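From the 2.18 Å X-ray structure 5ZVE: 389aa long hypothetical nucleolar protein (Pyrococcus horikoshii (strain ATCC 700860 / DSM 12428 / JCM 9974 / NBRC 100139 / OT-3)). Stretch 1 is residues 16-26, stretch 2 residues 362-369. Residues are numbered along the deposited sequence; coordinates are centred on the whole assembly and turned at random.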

ATOM      1  N   LEU A  16      -2.055  -2.292  23.159  1.00 34.85           N
ATOM      2  CA  LEU A  16      -0.838  -1.755  22.572  1.00 36.07           C
ATOM      3  C   LEU A  16      -0.897  -0.240  22.390  1.00 37.56           C
ATOM      4  O   LEU A  16       0.125   0.446  22.479  1.00 33.49           O
ATOM      5  CB  LEU A  16      -0.564  -2.433  21.230  1.00 31.87           C
ATOM      6  CG  LEU A  16       0.674  -1.938  20.489  1.00 30.86           C
ATOM      7  CD1 LEU A  16       1.916  -2.163  21.338  1.00 30.54           C
ATOM      8  CD2 LEU A  16       0.792  -2.618  19.136  1.00 31.88           C
ATOM      9  N   PHE A  17      -2.093   0.284  22.139  1.00 32.68           N
ATOM     10  CA  PHE A  17      -2.238   1.709  21.868  1.00 34.80           C
ATOM     11  C   PHE A  17      -3.050   2.441  22.929  1.00 36.71           C
ATOM     12  O   PHE A  17      -2.989   3.665  23.025  1.00 37.77           O
ATOM     13  CB  PHE A  17      -2.903   1.927  20.503  1.00 32.56           C
ATOM     14  CG  PHE A  17      -2.182   1.283  19.355  1.00 28.62           C
ATOM     15  CD1 PHE A  17      -0.901   1.678  19.011  1.00 26.24           C
ATOM     16  CD2 PHE A  17      -2.798   0.293  18.603  1.00 29.75           C
ATOM     17  CE1 PHE A  17      -0.241   1.092  17.949  1.00 27.11           C
ATOM     18  CE2 PHE A  17      -2.144  -0.298  17.538  1.00 24.35           C
ATOM     19  CZ  PHE A  17      -0.864   0.104  17.210  1.00 27.15           C
ATOM     20  N   GLY A  18      -3.809   1.699  23.725  1.00 38.74           N
ATOM     21  CA  GLY A  18      -4.765   2.324  24.620  1.00 38.59           C
ATOM     22  C   GLY A  18      -6.123   2.342  23.949  1.00 39.62           C
ATOM     23  O   GLY A  18      -6.196   2.443  22.728  1.00 40.66           O
ATOM     24  N   LYS A  19      -7.191   2.237  24.736  1.00 37.96           N
ATOM     25  CA  LYS A  19      -8.549   2.141  24.205  1.00 36.89           C
ATOM     26  C   LYS A  19      -8.929   3.248  23.222  1.00 41.88           C
ATOM     27  O   LYS A  19      -9.457   2.979  22.141  1.00 42.06           O
ATOM     28  CB  LYS A  19      -9.560   2.160  25.349  1.00 40.22           C
ATOM     29  CG  LYS A  19     -10.940   1.653  24.966  1.00 42.75           C
ATOM     30  CD  LYS A  19     -11.911   1.819  26.119  1.00 42.57           C
ATOM     31  CE  LYS A  19     -13.293   1.309  25.762  1.00 40.99           C
ATOM     32  NZ  LYS A  19     -14.242   1.537  26.882  1.00 50.59           N
ATOM     33  N   GLU A  20      -8.664   4.492  23.604  1.00 43.33           N
ATOM     34  CA  GLU A  20      -9.058   5.633  22.793  1.00 42.01           C
ATOM     35  C   GLU A  20      -8.370   5.621  21.434  1.00 41.74           C
ATOM     36  O   GLU A  20      -9.033   5.672  20.396  1.00 42.37           O
ATOM     37  CB  GLU A  20      -8.756   6.939  23.527  1.00 49.48           C
ATOM     38  CG  GLU A  20      -9.186   8.175  22.762  1.00 49.64           C
ATOM     39  CD  GLU A  20      -9.001   9.447  23.563  1.00 63.69           C
ATOM     40  OE1 GLU A  20      -8.187   9.439  24.514  1.00 60.52           O
ATOM     41  OE2 GLU A  20      -9.661  10.457  23.231  1.00 67.70           O
ATOM     42  N   GLU A  21      -7.045   5.550  21.444  1.00 35.45           N
ATOM     43  CA  GLU A  21      -6.276   5.543  20.206  1.00 37.12           C
ATOM     44  C   GLU A  21      -6.594   4.326  19.346  1.00 37.76           C
ATOM     45  O   GLU A  21      -6.677   4.437  18.121  1.00 33.39           O
ATOM     46  CB  GLU A  21      -4.781   5.599  20.512  1.00 37.62           C
ATOM     47  CG  GLU A  21      -4.355   6.912  21.126  1.00 35.72           C
ATOM     48  CD  GLU A  21      -4.416   8.049  20.129  1.00 39.37           C
ATOM     49  OE1 GLU A  21      -3.622   8.031  19.165  1.00 33.57           O
ATOM     50  OE2 GLU A  21      -5.265   8.952  20.300  1.00 46.35           O
ATOM     51  N   ALA A  22      -6.769   3.174  19.989  1.00 35.38           N
ATOM     52  CA  ALA A  22      -7.129   1.944  19.290  1.00 34.55           C
ATOM     53  C   ALA A  22      -8.446   2.104  18.539  1.00 32.55           C
ATOM     54  O   ALA A  22      -8.590   1.625  17.414  1.00 32.67           O
ATOM     55  CB  ALA A  22      -7.221   0.779  20.265  1.00 29.12           C
ATOM     56  N   ASN A  23      -9.408   2.768  19.169  1.00 31.86           N
ATOM     57  CA  ASN A  23     -10.712   2.972  18.548  1.00 36.06           C
ATOM     58  C   ASN A  23     -10.631   3.942  17.373  1.00 31.44           C
ATOM     59  O   ASN A  23     -11.310   3.758  16.360  1.00 31.88           O
ATOM     60  CB  ASN A  23     -11.731   3.472  19.578  1.00 36.56           C
ATOM     61  CG  ASN A  23     -12.293   2.347  20.440  1.00 41.35           C
ATOM     62  OD1 ASN A  23     -12.412   1.206  19.995  1.00 41.22           O
ATOM     63  ND2 ASN A  23     -12.640   2.670  21.678  1.00 43.83           N
ATOM     64  N   LYS A  24      -9.793   4.967  17.510  1.00 31.26           N
ATOM     65  CA  LYS A  24      -9.583   5.945  16.441  1.00 28.31           C
ATOM     66  C   LYS A  24      -8.879   5.323  15.243  1.00 26.86           C
ATOM     67  O   LYS A  24      -9.159   5.669  14.101  1.00 26.18           O
ATOM     68  CB  LYS A  24      -8.769   7.139  16.943  1.00 33.39           C
ATOM     69  CG  LYS A  24      -9.520   8.075  17.870  1.00 40.06           C
ATOM     70  CD  LYS A  24      -8.564   9.017  18.587  1.00 40.73           C
ATOM     71  CE  LYS A  24      -9.310   9.941  19.534  1.00 45.27           C
ATOM     72  NZ  LYS A  24      -8.382  10.825  20.292  1.00 50.20           N
ATOM     73  N   ILE A  25      -7.951   4.411  15.515  1.00 26.54           N
ATOM     74  CA  ILE A  25      -7.192   3.751  14.460  1.00 27.27           C
ATOM     75  C   ILE A  25      -8.091   2.796  13.674  1.00 24.86           C
ATOM     76  O   ILE A  25      -8.113   2.816  12.442  1.00 26.80           O
ATOM     77  CB  ILE A  25      -5.990   2.981  15.034  1.00 29.88           C
ATOM     78  CG1 ILE A  25      -4.866   3.950  15.405  1.00 26.00           C
ATOM     79  CG2 ILE A  25      -5.493   1.933  14.044  1.00 27.74           C
ATOM     80  CD1 ILE A  25      -3.956   3.442  16.507  1.00 32.16           C
ATOM     81  N   MET A  26      -8.851   1.978  14.390  1.00 25.30           N
ATOM     82  CA  MET A  26      -9.742   1.022  13.744  1.00 26.37           C
ATOM     83  C   MET A  26     -10.836   1.725  12.949  1.00 24.76           C
ATOM     84  O   MET A  26     -11.183   1.292  11.854  1.00 28.53           O
ATOM     85  CB  MET A  26     -10.352   0.080  14.779  1.00 25.93           C
ATOM     86  CG  MET A  26      -9.418  -1.031  15.204  1.00 27.07           C
ATOM     87  SD  MET A  26     -10.172  -2.197  16.352  1.00 29.98           S
ATOM     88  CE  MET A  26     -10.369  -1.182  17.811  1.00 29.20           C
ATOM     89  N   GLN A 362      10.180   5.283  12.698  1.00 23.78           N
ATOM     90  CA  GLN A 362       9.104   6.182  12.316  1.00 23.40           C
ATOM     91  C   GLN A 362       7.817   5.423  12.018  1.00 19.57           C
ATOM     92  O   GLN A 362       7.782   4.555  11.148  1.00 18.75           O
ATOM     93  CB  GLN A 362       9.524   7.013  11.099  1.00 20.46           C
ATOM     94  CG  GLN A 362       8.528   8.092  10.714  1.00 24.23           C
ATOM     95  CD  GLN A 362       9.023   8.985   9.598  1.00 20.04           C
ATOM     96  OE1 GLN A 362       8.397   9.992   9.283  1.00 26.86           O
ATOM     97  NE2 GLN A 362      10.145   8.619   8.988  1.00 19.30           N
ATOM     98  N   ARG A 363       6.755   5.768  12.738  1.00 18.60           N
ATOM     99  CA  ARG A 363       5.460   5.133  12.522  1.00 19.67           C
ATOM    100  C   ARG A 363       4.468   6.094  11.894  1.00 23.96           C
ATOM    101  O   ARG A 363       4.506   7.296  12.143  1.00 21.03           O
ATOM    102  CB  ARG A 363       4.884   4.596  13.834  1.00 23.59           C
ATOM    103  CG  ARG A 363       5.198   3.130  14.110  1.00 25.15           C
ATOM    104  CD  ARG A 363       4.608   2.702  15.438  1.00 22.88           C
ATOM    105  NE  ARG A 363       4.765   1.274  15.696  1.00 23.46           N
ATOM    106  CZ  ARG A 363       3.814   0.371  15.477  1.00 30.17           C
ATOM    107  NH1 ARG A 363       2.638   0.746  14.982  1.00 26.32           N
ATOM    108  NH2 ARG A 363       4.036  -0.908  15.749  1.00 26.29           N
ATOM    109  N   PHE A 364       3.578   5.541  11.078  1.00 21.31           N
ATOM    110  CA  PHE A 364       2.474   6.291  10.513  1.00 22.56           C
ATOM    111  C   PHE A 364       1.158   5.692  10.987  1.00 22.39           C
ATOM    112  O   PHE A 364       1.008   4.471  11.061  1.00 21.67           O
ATOM    113  CB  PHE A 364       2.545   6.303   8.985  1.00 23.35           C
ATOM    114  CG  PHE A 364       3.685   7.120   8.435  1.00 21.62           C
ATOM    115  CD1 PHE A 364       4.929   6.549   8.224  1.00 21.90           C
ATOM    116  CD2 PHE A 364       3.506   8.458   8.124  1.00 22.74           C
ATOM    117  CE1 PHE A 364       5.979   7.300   7.717  1.00 25.92           C
ATOM    118  CE2 PHE A 364       4.549   9.218   7.613  1.00 22.95           C
ATOM    119  CZ  PHE A 364       5.789   8.637   7.410  1.00 20.05           C
ATOM    120  N   TYR A 365       0.223   6.565  11.347  1.00 21.92           N
ATOM    121  CA  TYR A 365      -1.095   6.156  11.807  1.00 24.17           C
ATOM    122  C   TYR A 365      -2.162   6.793  10.931  1.00 24.66           C
ATOM    123  O   TYR A 365      -2.007   7.939  10.513  1.00 24.91           O
ATOM    124  CB  TYR A 365      -1.309   6.555  13.264  1.00 26.31           C
ATOM    125  CG  TYR A 365      -0.401   5.849  14.242  1.00 23.79           C
ATOM    126  CD1 TYR A 365      -0.702   4.572  14.695  1.00 27.36           C
ATOM    127  CD2 TYR A 365       0.751   6.463  14.719  1.00 22.00           C
ATOM    128  CE1 TYR A 365       0.122   3.921  15.598  1.00 24.50           C
ATOM    129  CE2 TYR A 365       1.583   5.820  15.623  1.00 24.02           C
ATOM    130  CZ  TYR A 365       1.261   4.550  16.056  1.00 25.02           C
ATOM    131  OH  TYR A 365       2.073   3.897  16.955  1.00 33.56           O
ATOM    132  N   PRO A 366      -3.253   6.056  10.656  1.00 23.07           N
ATOM    133  CA  PRO A 366      -4.311   6.588   9.787  1.00 25.10           C
ATOM    134  C   PRO A 366      -5.013   7.825  10.354  1.00 24.93           C
ATOM    135  O   PRO A 366      -5.356   8.732   9.594  1.00 24.93           O
ATOM    136  CB  PRO A 366      -5.292   5.411   9.663  1.00 26.30           C
ATOM    137  CG  PRO A 366      -5.032   4.561  10.859  1.00 28.47           C
ATOM    138  CD  PRO A 366      -3.558   4.699  11.137  1.00 26.45           C
ATOM    139  N   HIS A 367      -5.223   7.865  11.664  1.00 25.07           N
ATOM    140  CA  HIS A 367      -5.948   8.974  12.276  1.00 25.31           C
ATOM    141  C   HIS A 367      -5.060  10.195  12.485  1.00 26.76           C
ATOM    142  O   HIS A 367      -5.553  11.313  12.579  1.00 27.13           O
ATOM    143  CB  HIS A 367      -6.576   8.536  13.605  1.00 31.87           C
ATOM    144  CG  HIS A 367      -5.581   8.180  14.666  1.00 31.00           C
ATOM    145  ND1 HIS A 367      -4.605   7.224  14.486  1.00 31.32           N
ATOM    146  CD2 HIS A 367      -5.426   8.642  15.930  1.00 30.27           C
ATOM    147  CE1 HIS A 367      -3.881   7.124  15.588  1.00 27.25           C
ATOM    148  NE2 HIS A 367      -4.360   7.970  16.480  1.00 30.82           N
ATOM    149  N   LYS A 368      -3.751   9.988  12.563  1.00 27.03           N
ATOM    150  CA  LYS A 368      -2.827  11.106  12.746  1.00 25.25           C
ATOM    151  C   LYS A 368      -2.277  11.666  11.434  1.00 23.19           C
ATOM    152  O   LYS A 368      -2.113  12.874  11.300  1.00 22.71           O
ATOM    153  CB  LYS A 368      -1.661  10.694  13.653  1.00 28.27           C
ATOM    154  CG  LYS A 368      -2.057  10.366  15.083  1.00 27.57           C
ATOM    155  CD  LYS A 368      -0.832  10.062  15.937  1.00 32.86           C
ATOM    156  CE  LYS A 368      -1.200   9.911  17.408  1.00 33.05           C
ATOM    157  NZ  LYS A 368      -0.035   9.484  18.233  1.00 34.42           N
ATOM    158  N   HIS A 369      -1.982  10.800  10.470  1.00 24.52           N
ATOM    159  CA  HIS A 369      -1.264  11.245   9.278  1.00 22.73           C
ATOM    160  C   HIS A 369      -2.032  11.055   7.977  1.00 24.12           C
ATOM    161  O   HIS A 369      -1.519  11.387   6.906  1.00 20.18           O
ATOM    162  CB  HIS A 369       0.080  10.524   9.185  1.00 21.48           C
ATOM    163  CG  HIS A 369       0.826  10.490  10.478  1.00 27.98           C
ATOM    164  ND1 HIS A 369       1.087   9.318  11.160  1.00 24.07           N
ATOM    165  CD2 HIS A 369       1.362  11.484  11.228  1.00 25.54           C
ATOM    166  CE1 HIS A 369       1.753   9.593  12.266  1.00 25.37           C
ATOM    167  NE2 HIS A 369       1.933  10.902  12.331  1.00 25.07           N
TER

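The contact joins residues that touch across at least 340 positions of sequence, and it rests chiefly on His-367 and Ile-25, whose CA atoms lie 5.8 Å apart. On one side a helix runs from Lys-19 through Met-26 after a break at Gly-18, whose positive phi would jam a side chain against the preceding carbonyl. On the other, a strand ends at Phe-364 and Tyr-365 caps the short helix that follows, its backbone N bonded to ND1 of His-369 (2.9 Å).

His-367 covers the most surface and does two jobs. His-367 NE2 donates to OE1 of Glu-21 at 2.8 Å and 167°, a nearly straight bond in the plane of the imidazole, where the N-H points. With chi1 and chi2 both m, the Glu-21 carboxylate comes nearer although its CA-to-CB bond points sideways. OE1 of Glu-21 also forms a long salt bridge to NZ of Lys-368 (4.0 Å), so one carboxylate oxygen serves two partners, one by hydrogen bond and one by a looser charge contact. The ring carbons flanking NE2 pack as well: His-367 CE1 lies 3.3 Å from CG1 of Ile-25, and His-367 CD2 3.8 Å from CB of Lys-24. The price is ND1, buried without a partner.

Ile-25 supplies the grease. Besides meeting the imidazole, CD1 of Ile-25 lies 3.9 Å from CD1 of Tyr-365 and CG2 of Ile-25 4.2 Å from CG of Pro-366, touching three consecutive residues, the N-cap Tyr-365 and the first two of the helix.

Phe-17, before the glycine break, extends the apolar patch. The edge of Tyr-365 is directed toward its face in an offset arrangement, with planes at 90° and CE1 of Phe-17 3.7 Å from CE1 of Tyr-365. NH1 of Arg-363 approaches the edge of the Phe-17 ring, 4.1 Å from CE1, while its hydrogen bonds are satisfied elsewhere in the structure. The rule is economical: one well-aimed polar bond beside a continuous apolar patch.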